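Local coordinates for tRNA modification GTPase MnmE (PDB 3GEE), which probably hydrolyses GTP and, together with MnmG, helps add a carboxymethylaminomethyl group to the wobble uridine of certain tRNAs, at residues 32-37 / 96-101; 19-24 / 110-115; 65-70 / 79-84. All coordinates share one frame; numbering follows the deposited sequence.

Interaction 1. Residues 32-37 / 96-101. With FON (N-{[4-({[(6R)-2-amino-5-formyl-4-oxo-1,4,5,6,7,8-hexahydropteridin-6-yl]methyl}amino)phenyl]carbonyl}-L-glutamic acid), chain C; FON (N-{[4-({[(6R)-2-amino-5-formyl-4-oxo-1,4,5,6,7,8-hexahydropteridin-6-yl]methyl}amino)phenyl]carbonyl}-L-glutamic acid), chain B.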
loop_
_atom_site.group_PDB
_atom_site.type_symbol
_atom_site.label_atom_id
_atom_site.label_comp_id
_atom_site.label_asym_id
_atom_site.label_seq_id
_atom_site.Cartn_x
_atom_site.Cartn_y
_atom_site.Cartn_z
ATOM N N ILE A 32 6.795 -2.653 -5.585
ATOM C CA ILE A 32 7.309 -2.619 -6.950
ATOM C C ILE A 32 7.738 -1.203 -7.339
ATOM O O ILE A 32 6.906 -0.291 -7.400
ATOM C CB ILE A 32 6.238 -3.072 -7.973
ATOM C CG1 ILE A 32 5.755 -4.490 -7.686
ATOM C CG2 ILE A 32 6.766 -2.956 -9.405
ATOM C CD1 ILE A 32 4.425 -4.802 -8.342
ATOM N N VAL A 33 9.027 -1.015 -7.601
ATOM C CA VAL A 33 9.484 0.192 -8.280
ATOM C C VAL A 33 9.543 -0.146 -9.764
ATOM O O VAL A 33 10.213 -1.118 -10.148
ATOM C CB VAL A 33 10.871 0.662 -7.793
ATOM C CG1 VAL A 33 11.356 1.833 -8.633
ATOM C CG2 VAL A 33 10.824 1.056 -6.316
ATOM N N ARG A 34 8.835 0.622 -10.597
ATOM C CA ARG A 34 8.851 0.356 -12.044
ATOM C C ARG A 34 9.420 1.498 -12.877
ATOM O O ARG A 34 8.968 2.637 -12.786
ATOM C CB ARG A 34 7.486 -0.128 -12.576
ATOM C CG ARG A 34 6.326 0.827 -12.413
ATOM C CD ARG A 34 5.527 0.939 -13.707
ATOM N NE ARG A 34 4.546 -0.123 -13.925
ATOM C CZ ARG A 34 3.259 0.092 -14.195
ATOM N NH1 ARG A 34 2.774 1.325 -14.273
ATOM N NH2 ARG A 34 2.448 -0.931 -14.394
ATOM N N ILE A 35 10.436 1.183 -13.676
ATOM C CA ILE A 35 11.079 2.179 -14.532
ATOM C C ILE A 35 10.866 1.864 -16.010
ATOM O O ILE A 35 10.767 0.699 -16.388
ATOM C CB ILE A 35 12.573 2.345 -14.193
ATOM C CG1 ILE A 35 13.416 1.226 -14.798
ATOM C CG2 ILE A 35 12.762 2.354 -12.690
ATOM C CD1 ILE A 35 14.926 1.523 -14.811
ATOM N N SER A 36 10.776 2.906 -16.833
ATOM C CA SER A 36 10.453 2.750 -18.247
ATOM C C SER A 36 11.075 3.855 -19.084
ATOM O O SER A 36 11.335 4.947 -18.584
ATOM C CB SER A 36 8.936 2.733 -18.455
ATOM O OG SER A 36 8.604 2.597 -19.828
ATOM N N GLY A 37 11.320 3.566 -20.359
ATOM C CA GLY A 37 11.884 4.555 -21.268
ATOM C C GLY A 37 13.215 4.184 -21.887
ATOM O O GLY A 37 13.710 3.074 -21.716
ATOM N N MET A 96 11.138 -1.573 -20.369
ATOM C CA MET A 96 11.016 -1.392 -18.935
ATOM C C MET A 96 11.501 -2.566 -18.115
ATOM O O MET A 96 11.420 -3.721 -18.541
ATOM C CB MET A 96 9.591 -0.984 -18.534
ATOM C CG MET A 96 8.457 -1.777 -19.148
ATOM S SD MET A 96 6.895 -0.897 -18.897
ATOM C CE MET A 96 6.580 -1.212 -17.153
ATOM N N VAL A 97 12.033 -2.244 -16.940
ATOM C CA VAL A 97 12.302 -3.239 -15.911
ATOM C C VAL A 97 11.500 -2.873 -14.672
ATOM O O VAL A 97 11.246 -1.695 -14.428
ATOM C CB VAL A 97 13.817 -3.405 -15.621
ATOM C CG1 VAL A 97 14.537 -2.087 -15.722
ATOM C CG2 VAL A 97 14.060 -4.056 -14.271
ATOM N N GLU A 98 11.066 -3.891 -13.933
ATOM C CA GLU A 98 10.272 -3.712 -12.721
ATOM C C GLU A 98 10.920 -4.443 -11.556
ATOM O O GLU A 98 10.880 -5.681 -11.472
ATOM C CB GLU A 98 8.852 -4.247 -12.907
ATOM C CG GLU A 98 8.000 -3.502 -13.907
ATOM C CD GLU A 98 6.592 -4.060 -13.997
ATOM O OE1 GLU A 98 6.341 -5.150 -13.430
ATOM O OE2 GLU A 98 5.734 -3.402 -14.636
ATOM N N PHE A 99 11.520 -3.678 -10.655
ATOM C CA PHE A 99 12.080 -4.249 -9.448
ATOM C C PHE A 99 10.960 -4.440 -8.440
ATOM O O PHE A 99 10.238 -3.496 -8.125
ATOM C CB PHE A 99 13.146 -3.324 -8.879
ATOM C CG PHE A 99 14.274 -3.065 -9.819
ATOM C CD1 PHE A 99 15.351 -3.944 -9.890
ATOM C CD2 PHE A 99 14.261 -1.952 -10.643
ATOM C CE1 PHE A 99 16.401 -3.714 -10.762
ATOM C CE2 PHE A 99 15.307 -1.717 -11.524
ATOM C CZ PHE A 99 16.380 -2.599 -11.578
ATOM N N THR A 100 10.778 -5.659 -7.958
ATOM C CA THR A 100 9.903 -5.823 -6.822
ATOM C C THR A 100 10.781 -6.159 -5.626
ATOM O O THR A 100 11.493 -7.162 -5.634
ATOM C CB THR A 100 8.739 -6.831 -7.043
ATOM O OG1 THR A 100 8.861 -7.929 -6.138
ATOM C CG2 THR A 100 8.670 -7.314 -8.487
ATOM N N CYS A 101 10.741 -5.287 -4.617
ATOM C CA CYS A 101 11.633 -5.368 -3.457
ATOM C C CYS A 101 10.844 -5.595 -2.178
ATOM O O CYS A 101 9.619 -5.698 -2.222
ATOM C CB CYS A 101 12.404 -4.065 -3.332
ATOM S SG CYS A 101 11.309 -2.668 -3.089
HETATM N N1 FON C . 2.138 -6.727 -13.740
HETATM C C2 FON C . 3.379 -6.259 -13.981
HETATM N NA2 FON C . 4.440 -6.894 -13.418
HETATM N N3 FON C . 3.603 -5.174 -14.769
HETATM C C4 FON C . 2.601 -4.491 -15.363
HETATM O O4 FON C . 2.878 -3.502 -16.075
HETATM C C4A FON C . 1.205 -4.959 -15.116
HETATM N N5 FON C . 0.009 -4.448 -15.632
HETATM C C6 FON C . -0.908 -5.541 -16.003
HETATM C C7 FON C . -1.388 -6.029 -14.642
HETATM N N8 FON C . -0.218 -6.617 -14.004
HETATM C C8A FON C . 1.040 -6.150 -14.255
HETATM C C9 FON C . -2.052 -5.166 -16.950
HETATM N N10 FON C . -1.588 -4.471 -18.142
HETATM C C11 FON C . 1.128 -5.668 -21.080
HETATM C C12 FON C . -0.193 -5.351 -21.387
HETATM C C13 FON C . -1.086 -4.956 -20.392
HETATM C C14 FON C . -0.674 -4.887 -19.064
HETATM C C15 FON C . 0.661 -5.190 -18.755
HETATM C C16 FON C . 1.557 -5.586 -19.750
HETATM C C FON C . 2.050 -6.084 -22.199
HETATM O O FON C . 3.179 -6.475 -21.944
HETATM N N FON C . 1.589 -5.986 -23.454
HETATM C CA FON C . 1.858 -6.883 -24.574
HETATM C CB FON C . 1.283 -8.285 -24.343
HETATM C CG FON C . 1.773 -9.334 -25.348
HETATM C CD FON C . 1.974 -10.683 -24.684
HETATM O OE1 FON C . 3.026 -10.876 -24.029
HETATM O OE2 FON C . 1.090 -11.565 -24.815
HETATM C CT FON C . 1.284 -6.294 -25.835
HETATM O O1 FON C . 1.979 -6.286 -26.879
HETATM O O2 FON C . 0.122 -5.827 -25.791
HETATM C CP1 FON C . -0.226 -3.209 -15.729
HETATM O O3 FON C . -1.144 -2.701 -15.109
HETATM N N1 FON B . 10.122 -10.158 -5.740
HETATM C C2 FON B . 9.242 -11.124 -6.074
HETATM N NA2 FON B . 8.565 -11.018 -7.247
HETATM N N3 FON B . 9.011 -12.200 -5.275
HETATM C C4 FON B . 9.645 -12.375 -4.095
HETATM O O4 FON B . 9.385 -13.388 -3.411
HETATM C C4A FON B . 10.619 -11.326 -3.673
HETATM N N5 FON B . 11.416 -11.288 -2.523
HETATM C C6 FON B . 12.769 -10.794 -2.842
HETATM C C7 FON B . 12.521 -9.305 -3.049
HETATM N N8 FON B . 11.708 -9.208 -4.253
HETATM C C8A FON B . 10.824 -10.189 -4.596
HETATM C C9 FON B . 13.855 -11.090 -1.804
HETATM N N10 FON B . 13.908 -12.497 -1.433
HETATM C C11 FON B . 14.523 -15.889 -3.790
HETATM C C12 FON B . 15.377 -15.561 -2.739
HETATM C C13 FON B . 15.156 -14.423 -1.965
HETATM C C14 FON B . 14.083 -13.580 -2.242
HETATM C C15 FON B . 13.213 -13.918 -3.290
HETATM C C16 FON B . 13.432 -15.058 -4.067
HETATM C C FON B . 14.809 -17.136 -4.589
HETATM O O FON B . 14.146 -17.386 -5.584
HETATM N N FON B . 15.786 -17.943 -4.154
HETATM C CA FON B . 16.728 -18.715 -4.960
HETATM C CB FON B . 17.669 -17.816 -5.770
HETATM C CG FON B . 18.481 -18.561 -6.834
HETATM C CD FON B . 18.651 -17.723 -8.088
HETATM O OE1 FON B . 17.701 -17.670 -8.904
HETATM O OE2 FON B . 19.734 -17.114 -8.272
HETATM C CT FON B . 17.531 -19.619 -4.060
HETATM O O1 FON B . 17.700 -20.817 -4.389
HETATM O O2 FON B . 18.001 -19.133 -3.005
HETATM C CP1 FON B . 10.993 -11.620 -1.379
HETATM O O3 FON B . 10.951 -10.805 -0.473
#
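The R34 guanidinium and the E98 carboxylate lie with their planes 31° apart; E98 OE2 sits at the guanidinium edge, as does the formyl carbon CP1 of the folinic acid of chain C, while M96 CE and ligand O4 approach obliquely. The F99 ring carries V97 CG2 over one face, 3.8 Å above the ring plane and toward the rim, and V33 O at its edge. R34 and E98 lie side by side, with a salt bridge of 3.6 Å from R34 NE to E98 OE2. R34 NH2 gives ligand O4 a weak hydrogen bond of 3.1 Å. E98 OE1 accepts a hydrogen bond from the pterin amino group NA2 at 2.6 Å. An alanine at E98 would probably leave that amino group without its acceptor and R34 without its carboxylate, close to the like charge of K476. R34 and E98 are predicted folate-binding residues, and T100, whose O accepts a hydrogen bond from N8 of the folinic acid of chain B, lines a folinic acid pocket. The strands pair antiparallel in the sheet of the N-terminal domain, with V33–F99 and I35–V97 hydrogen-bonded, one bond of each pair being weak. Helices 40-47 and 105-117 pack on the face of V33, I35, V97 and F99; on the other, F128 makes a cation-pi contact with R34. Strands 18-21 and 76-85 flank the pair.

Interaction 2. Residues 19-24 / 110-115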
loop_
_atom_site.group_PDB
_atom_site.type_symbol
_atom_site.label_atom_id
_atom_site.label_comp_id
_atom_site.label_asym_id
_atom_site.label_seq_id
_atom_site.Cartn_x
_atom_site.Cartn_y
_atom_site.Cartn_z
ATOM N N ALA A 19 10.980 6.722 -13.352
ATOM C CA ALA A 19 10.829 5.748 -12.273
ATOM C C ALA A 19 9.693 6.163 -11.342
ATOM O O ALA A 19 9.362 7.349 -11.258
ATOM C CB ALA A 19 12.128 5.622 -11.497
ATOM N N ALA A 20 9.108 5.186 -10.647
ATOM C CA ALA A 20 8.005 5.411 -9.723
ATOM C C ALA A 20 7.731 4.187 -8.860
ATOM O O ALA A 20 7.868 3.050 -9.317
ATOM C CB ALA A 20 6.756 5.783 -10.481
ATOM N N ILE A 21 7.352 4.429 -7.607
ATOM C CA ILE A 21 6.790 3.401 -6.739
ATOM C C ILE A 21 5.442 3.082 -7.359
ATOM O O ILE A 21 4.674 3.993 -7.646
ATOM C CB ILE A 21 6.549 3.945 -5.317
ATOM C CG1 ILE A 21 7.715 4.846 -4.858
ATOM C CG2 ILE A 21 6.219 2.827 -4.356
ATOM C CD1 ILE A 21 8.719 4.210 -3.925
ATOM N N ALA A 22 5.156 1.806 -7.592
ATOM C CA ALA A 22 3.957 1.428 -8.346
ATOM C C ALA A 22 2.881 0.823 -7.457
ATOM O O ALA A 22 1.727 0.667 -7.869
ATOM C CB ALA A 22 4.318 0.474 -9.471
ATOM N N THR A 23 3.282 0.487 -6.236
ATOM C CA THR A 23 2.409 -0.129 -5.242
ATOM C C THR A 23 1.926 0.904 -4.212
ATOM O O THR A 23 2.520 1.977 -4.095
ATOM C CB THR A 23 3.164 -1.250 -4.535
ATOM O OG1 THR A 23 4.459 -0.768 -4.135
ATOM C CG2 THR A 23 3.332 -2.421 -5.483
ATOM N N PRO A 24 0.842 0.595 -3.472
ATOM C CA PRO A 24 0.310 1.557 -2.504
ATOM C C PRO A 24 1.312 1.884 -1.412
ATOM O O PRO A 24 2.115 1.038 -1.036
ATOM C CB PRO A 24 -0.889 0.825 -1.894
ATOM C CG PRO A 24 -1.266 -0.185 -2.890
ATOM C CD PRO A 24 0.039 -0.639 -3.487
ATOM N N ARG A 110 14.432 4.039 -0.773
ATOM C CA ARG A 110 15.834 3.914 -1.136
ATOM C C ARG A 110 15.986 3.435 -2.576
ATOM O O ARG A 110 16.822 3.961 -3.324
ATOM C CB ARG A 110 16.548 2.951 -0.191
ATOM C CG ARG A 110 17.554 3.601 0.722
ATOM C CD ARG A 110 18.790 4.042 -0.057
ATOM N NE ARG A 110 20.005 3.924 0.748
ATOM C CZ ARG A 110 21.240 3.933 0.252
ATOM N NH1 ARG A 110 21.439 4.060 -1.059
ATOM N NH2 ARG A 110 22.280 3.812 1.071
ATOM N N VAL A 111 15.174 2.445 -2.953
ATOM C CA VAL A 111 15.189 1.897 -4.301
ATOM C C VAL A 111 14.840 2.980 -5.315
ATOM O O VAL A 111 15.564 3.167 -6.300
ATOM C CB VAL A 111 14.211 0.710 -4.455
ATOM C CG1 VAL A 111 14.230 0.175 -5.891
ATOM C CG2 VAL A 111 14.551 -0.398 -3.468
ATOM N N LEU A 112 13.739 3.695 -5.071
ATOM C CA LEU A 112 13.319 4.764 -5.969
ATOM C C LEU A 112 14.429 5.798 -6.144
ATOM O O LEU A 112 14.689 6.250 -7.256
ATOM C CB LEU A 112 12.026 5.426 -5.487
ATOM C CG LEU A 112 11.517 6.590 -6.353
ATOM C CD1 LEU A 112 11.117 6.121 -7.759
ATOM C CD2 LEU A 112 10.371 7.319 -5.687
ATOM N N ARG A 113 15.090 6.150 -5.047
ATOM C CA ARG A 113 16.167 7.128 -5.089
ATOM C C ARG A 113 17.323 6.622 -5.947
ATOM O O ARG A 113 17.918 7.386 -6.705
ATOM C CB ARG A 113 16.664 7.447 -3.681
ATOM C CG ARG A 113 17.172 8.871 -3.533
ATOM C CD ARG A 113 18.530 8.932 -2.840
ATOM N NE ARG A 113 18.550 8.289 -1.525
ATOM C CZ ARG A 113 19.599 8.285 -0.704
ATOM N NH1 ARG A 113 19.518 7.672 0.472
ATOM N NH2 ARG A 113 20.729 8.894 -1.054
ATOM N N LEU A 114 17.626 5.330 -5.820
ATOM C CA LEU A 114 18.723 4.708 -6.557
ATOM C C LEU A 114 18.505 4.844 -8.063
ATOM O O LEU A 114 19.410 5.259 -8.795
ATOM C CB LEU A 114 18.876 3.239 -6.153
ATOM C CG LEU A 114 20.099 2.478 -6.663
ATOM C CD1 LEU A 114 21.374 3.030 -6.071
ATOM C CD2 LEU A 114 19.971 1.008 -6.335
ATOM N N MET A 115 17.296 4.504 -8.506
ATOM C CA MET A 115 16.856 4.742 -9.875
ATOM C C MET A 115 17.007 6.208 -10.274
ATOM O O MET A 115 17.544 6.516 -11.340
ATOM C CB MET A 115 15.395 4.314 -10.031
ATOM C CG MET A 115 15.161 2.859 -10.467
ATOM S SD MET A 115 16.441 1.637 -10.096
ATOM C CE MET A 115 17.584 1.929 -11.446
#
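The strand that carries A19 and the helix that carries L112 run antiparallel, their short axes 174° apart and 8.2 Å from each other at closest approach. This is a helix laid on a beta sheet, the layered alpha/beta packing of the folate-binding N-terminal domain. L112 does most of the work: it points toward the strand, and its two methyls divide between different partners, CD1 going to A19 and A20 and CD2 to I21. CD2 reaches I21 CG1 at 3.7 Å, the two side chains crossing at about a right angle, and L112 CB also meets I21 CD1 at 3.9 Å. A19 points toward the helix, and its CB touches both L112 CD1 and M115 CB, the latter at 3.8 Å. Beyond CB the M115 chain, bent at chi2 and chi3, leads away from A19, and its side chain packs on I35 of the adjoining strand 30-36. Only apolar side chains meet across the contact. The strand backbone is instead bonded to neighbouring backbone, A20 to R34 and A19 to R121 and A123. A20 turns its CB away from the helix, to the side where R34 lies, yet its backbone is still touched: L112 CD1 rests 3.6 Å from A20 N.

Interaction 3. Residues 65-70 / 79-84. With FON (N-{[4-({[(6R)-2-amino-5-formyl-4-oxo-1,4,5,6,7,8-hexahydropteridin-6-yl]methyl}amino)phenyl]carbonyl}-L-glutamic acid), chain B.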
loop_
_atom_site.group_PDB
_atom_site.type_symbol
_atom_site.label_atom_id
_atom_site.label_comp_id
_atom_site.label_asym_id
_atom_site.label_seq_id
_atom_site.Cartn_x
_atom_site.Cartn_y
_atom_site.Cartn_z
ATOM N N ALA A 65 12.554 -12.970 -15.543
ATOM C CA ALA A 65 12.789 -12.446 -14.194
ATOM C C ALA A 65 14.181 -12.793 -13.691
ATOM O O ALA A 65 14.714 -13.853 -14.014
ATOM C CB ALA A 65 11.740 -12.973 -13.237
ATOM N N HIS A 66 14.763 -11.902 -12.892
ATOM C CA HIS A 66 16.142 -12.060 -12.436
ATOM C C HIS A 66 16.333 -11.701 -10.970
ATOM O O HIS A 66 16.039 -10.583 -10.545
ATOM C CB HIS A 66 17.070 -11.222 -13.306
ATOM C CG HIS A 66 16.843 -11.421 -14.766
ATOM N ND1 HIS A 66 17.514 -12.374 -15.496
ATOM C CD2 HIS A 66 15.987 -10.819 -15.623
ATOM C CE1 HIS A 66 17.097 -12.338 -16.749
ATOM N NE2 HIS A 66 16.170 -11.404 -16.852
ATOM N N PHE A 67 16.835 -12.660 -10.206
ATOM C CA PHE A 67 17.055 -12.465 -8.785
ATOM C C PHE A 67 18.457 -11.951 -8.530
ATOM O O PHE A 67 19.440 -12.656 -8.769
ATOM C CB PHE A 67 16.819 -13.768 -8.016
ATOM C CG PHE A 67 17.222 -13.694 -6.582
ATOM C CD1 PHE A 67 16.533 -12.881 -5.692
ATOM C CD2 PHE A 67 18.300 -14.419 -6.116
ATOM C CE1 PHE A 67 16.917 -12.802 -4.357
ATOM C CE2 PHE A 67 18.689 -14.350 -4.783
ATOM C CZ PHE A 67 17.996 -13.543 -3.902
ATOM N N GLY A 68 18.549 -10.721 -8.040
ATOM C CA GLY A 68 19.840 -10.132 -7.698
ATOM C C GLY A 68 19.771 -9.101 -6.591
ATOM O O GLY A 68 18.807 -9.065 -5.821
ATOM N N ARG A 69 20.798 -8.260 -6.516
ATOM C CA ARG A 69 20.895 -7.237 -5.483
ATOM C C ARG A 69 21.044 -5.851 -6.089
ATOM O O ARG A 69 21.662 -5.693 -7.143
ATOM C CB ARG A 69 22.078 -7.520 -4.564
ATOM C CG ARG A 69 21.856 -8.692 -3.646
ATOM C CD ARG A 69 23.099 -9.024 -2.846
ATOM N NE ARG A 69 22.810 -10.055 -1.853
ATOM C CZ ARG A 69 23.688 -10.528 -0.976
ATOM N NH1 ARG A 69 24.936 -10.070 -0.954
ATOM N NH2 ARG A 69 23.318 -11.465 -0.113
ATOM N N LEU A 70 20.470 -4.850 -5.428
ATOM C CA LEU A 70 20.683 -3.464 -5.823
ATOM C C LEU A 70 21.802 -2.875 -4.980
ATOM O O LEU A 70 21.979 -3.252 -3.823
ATOM C CB LEU A 70 19.396 -2.658 -5.684
ATOM C CG LEU A 70 18.295 -3.032 -6.677
ATOM C CD1 LEU A 70 16.960 -2.448 -6.254
ATOM C CD2 LEU A 70 18.667 -2.578 -8.083
ATOM N N GLU A 79 17.667 -6.946 -1.687
ATOM C CA GLU A 79 17.604 -8.137 -2.503
ATOM C C GLU A 79 16.292 -8.058 -3.253
ATOM O O GLU A 79 15.231 -8.055 -2.633
ATOM C CB GLU A 79 17.589 -9.351 -1.594
ATOM C CG GLU A 79 18.394 -10.516 -2.086
ATOM C CD GLU A 79 18.558 -11.567 -1.010
ATOM O OE1 GLU A 79 17.536 -11.923 -0.375
ATOM O OE2 GLU A 79 19.708 -12.027 -0.800
ATOM N N VAL A 80 16.350 -7.979 -4.578
ATOM C CA VAL A 80 15.132 -7.805 -5.384
ATOM C C VAL A 80 14.980 -8.866 -6.471
ATOM O O VAL A 80 15.807 -9.774 -6.578
ATOM C CB VAL A 80 15.067 -6.397 -6.021
ATOM C CG1 VAL A 80 15.259 -5.322 -4.954
ATOM C CG2 VAL A 80 16.103 -6.247 -7.132
ATOM N N ILE A 81 13.904 -8.755 -7.250
ATOM C CA ILE A 81 13.729 -9.541 -8.469
ATOM C C ILE A 81 13.406 -8.595 -9.615
ATOM O O ILE A 81 12.413 -7.854 -9.565
ATOM C CB ILE A 81 12.649 -10.641 -8.324
ATOM C CG1 ILE A 81 13.216 -11.812 -7.518
ATOM C CG2 ILE A 81 12.152 -11.109 -9.697
ATOM C CD1 ILE A 81 12.321 -13.031 -7.437
ATOM N N ALA A 82 14.259 -8.599 -10.636
ATOM C CA ALA A 82 14.068 -7.706 -11.772
ATOM C C ALA A 82 13.274 -8.414 -12.855
ATOM O O ALA A 82 13.541 -9.577 -13.168
ATOM C CB ALA A 82 15.400 -7.211 -12.305
ATOM N N LEU A 83 12.282 -7.720 -13.404
ATOM C CA LEU A 83 11.489 -8.258 -14.496
ATOM C C LEU A 83 11.729 -7.430 -15.744
ATOM O O LEU A 83 11.330 -6.260 -15.816
ATOM C CB LEU A 83 10.000 -8.286 -14.146
ATOM C CG LEU A 83 9.041 -8.986 -15.114
ATOM C CD1 LEU A 83 9.571 -10.337 -15.557
ATOM C CD2 LEU A 83 7.675 -9.152 -14.478
ATOM N N VAL A 84 12.385 -8.044 -16.724
ATOM C CA VAL A 84 12.687 -7.379 -17.983
ATOM C C VAL A 84 11.474 -7.448 -18.914
ATOM O O VAL A 84 10.828 -8.491 -19.025
ATOM C CB VAL A 84 13.945 -8.006 -18.654
ATOM C CG1 VAL A 84 14.234 -7.360 -19.999
ATOM C CG2 VAL A 84 15.164 -7.884 -17.732
HETATM N N1 FON B . 10.122 -10.158 -5.740
HETATM C C2 FON B . 9.242 -11.124 -6.074
HETATM N NA2 FON B . 8.565 -11.018 -7.247
HETATM N N3 FON B . 9.011 -12.200 -5.275
HETATM C C4 FON B . 9.645 -12.375 -4.095
HETATM O O4 FON B . 9.385 -13.388 -3.411
HETATM C C4A FON B . 10.619 -11.326 -3.673
HETATM N N5 FON B . 11.416 -11.288 -2.523
HETATM C C6 FON B . 12.769 -10.794 -2.842
HETATM C C7 FON B . 12.521 -9.305 -3.049
HETATM N N8 FON B . 11.708 -9.208 -4.253
HETATM C C8A FON B . 10.824 -10.189 -4.596
HETATM C C9 FON B . 13.855 -11.090 -1.804
HETATM N N10 FON B . 13.908 -12.497 -1.433
HETATM C C11 FON B . 14.523 -15.889 -3.790
HETATM C C12 FON B . 15.377 -15.561 -2.739
HETATM C C13 FON B . 15.156 -14.423 -1.965
HETATM C C14 FON B . 14.083 -13.580 -2.242
HETATM C C15 FON B . 13.213 -13.918 -3.290
HETATM C C16 FON B . 13.432 -15.058 -4.067
HETATM C C FON B . 14.809 -17.136 -4.589
HETATM O O FON B . 14.146 -17.386 -5.584
HETATM N N FON B . 15.786 -17.943 -4.154
HETATM C CA FON B . 16.728 -18.715 -4.960
HETATM C CB FON B . 17.669 -17.816 -5.770
HETATM C CG FON B . 18.481 -18.561 -6.834
HETATM C CD FON B . 18.651 -17.723 -8.088
HETATM O OE1 FON B . 17.701 -17.670 -8.904
HETATM O OE2 FON B . 19.734 -17.114 -8.272
HETATM C CT FON B . 17.531 -19.619 -4.060
HETATM O O1 FON B . 17.700 -20.817 -4.389
HETATM O O2 FON B . 18.001 -19.133 -3.005
HETATM C CP1 FON B . 10.993 -11.620 -1.379
HETATM O O3 FON B . 10.951 -10.805 -0.473
#
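Backbone hydrogen bonds join H66 to A82 and G68 to V80 in both directions, making these the hydrogen-bonded pairs of the antiparallel hairpin formed by strands 64-71 and 76-85. The non-hydrogen-bonded pairs alternate with them, F67–I81 between and A65–L83 and R69–E79 beyond. CA-H...O contacts add to the backbone bonding, A65 CA lying 3.1 Å from A82 O and I81 CA 3.3 Å from H66 O.

The one charged contact is a long salt bridge: R69, extended from CG to NE, brings NH2 within 3.7 Å of E79 OE2, with the carboxylate oxygen at the guanidinium edge and the two planes 25° apart.

The apolar contacts divide between the two faces of the hairpin. On one, L70 CD1 packs on V80 CG1 at 3.6 Å, the side chains at about a right angle, and V84 CG2 meets the H66 ring at CD2. On the other, A65 CB touches I81 CG2, and I81 CG1 comes to the edge of the F67 ring, 3.9 Å from F67 CD1. E79 passes the same ring obliquely, its CG 3.5 Å from F67 CE1.

Ligand contacts lie on this second face. The F67 ring receives the phenyl group of the folinic acid of chain B over one face, with C11 3.9 Å above the ring plane and offset toward the rim. I81 CB and CD1 lie against the pterin, around N1 and C2.

E98 of the second subunit also bonds this ligand, so the pocket spans the dimer interface. The hairpin sits between strands 48-50 and 96-102: F67 is backbone-bonded to V51, just beyond strand 48-50, and I81 to T100, while V80 packs on F99 and L70 on V47 of helix 40-47.

All three contacts belong to the folate-binding N-terminal domain and share its mixed sheet. Interactions 1 and 3 are strand pairs held by backbone hydrogen bonds, and they adjoin directly, their strands 96-102 and 76-85 being neighbours in the sheet, with E98 N probably bonding L83 O; both also meet the folinic acid of chain B. Interaction 2 instead sets a helix on the sheet through apolar side chains, and its strand 18-21 is the sheet neighbour of strand 30-36 of interaction 1. V111 and L114 of the same helix reach L70 of interaction 3. Interaction 1 is buried throughout, whereas interaction 2 has partly exposed residues in I21 and L112, and interaction 3 in R69 and E79.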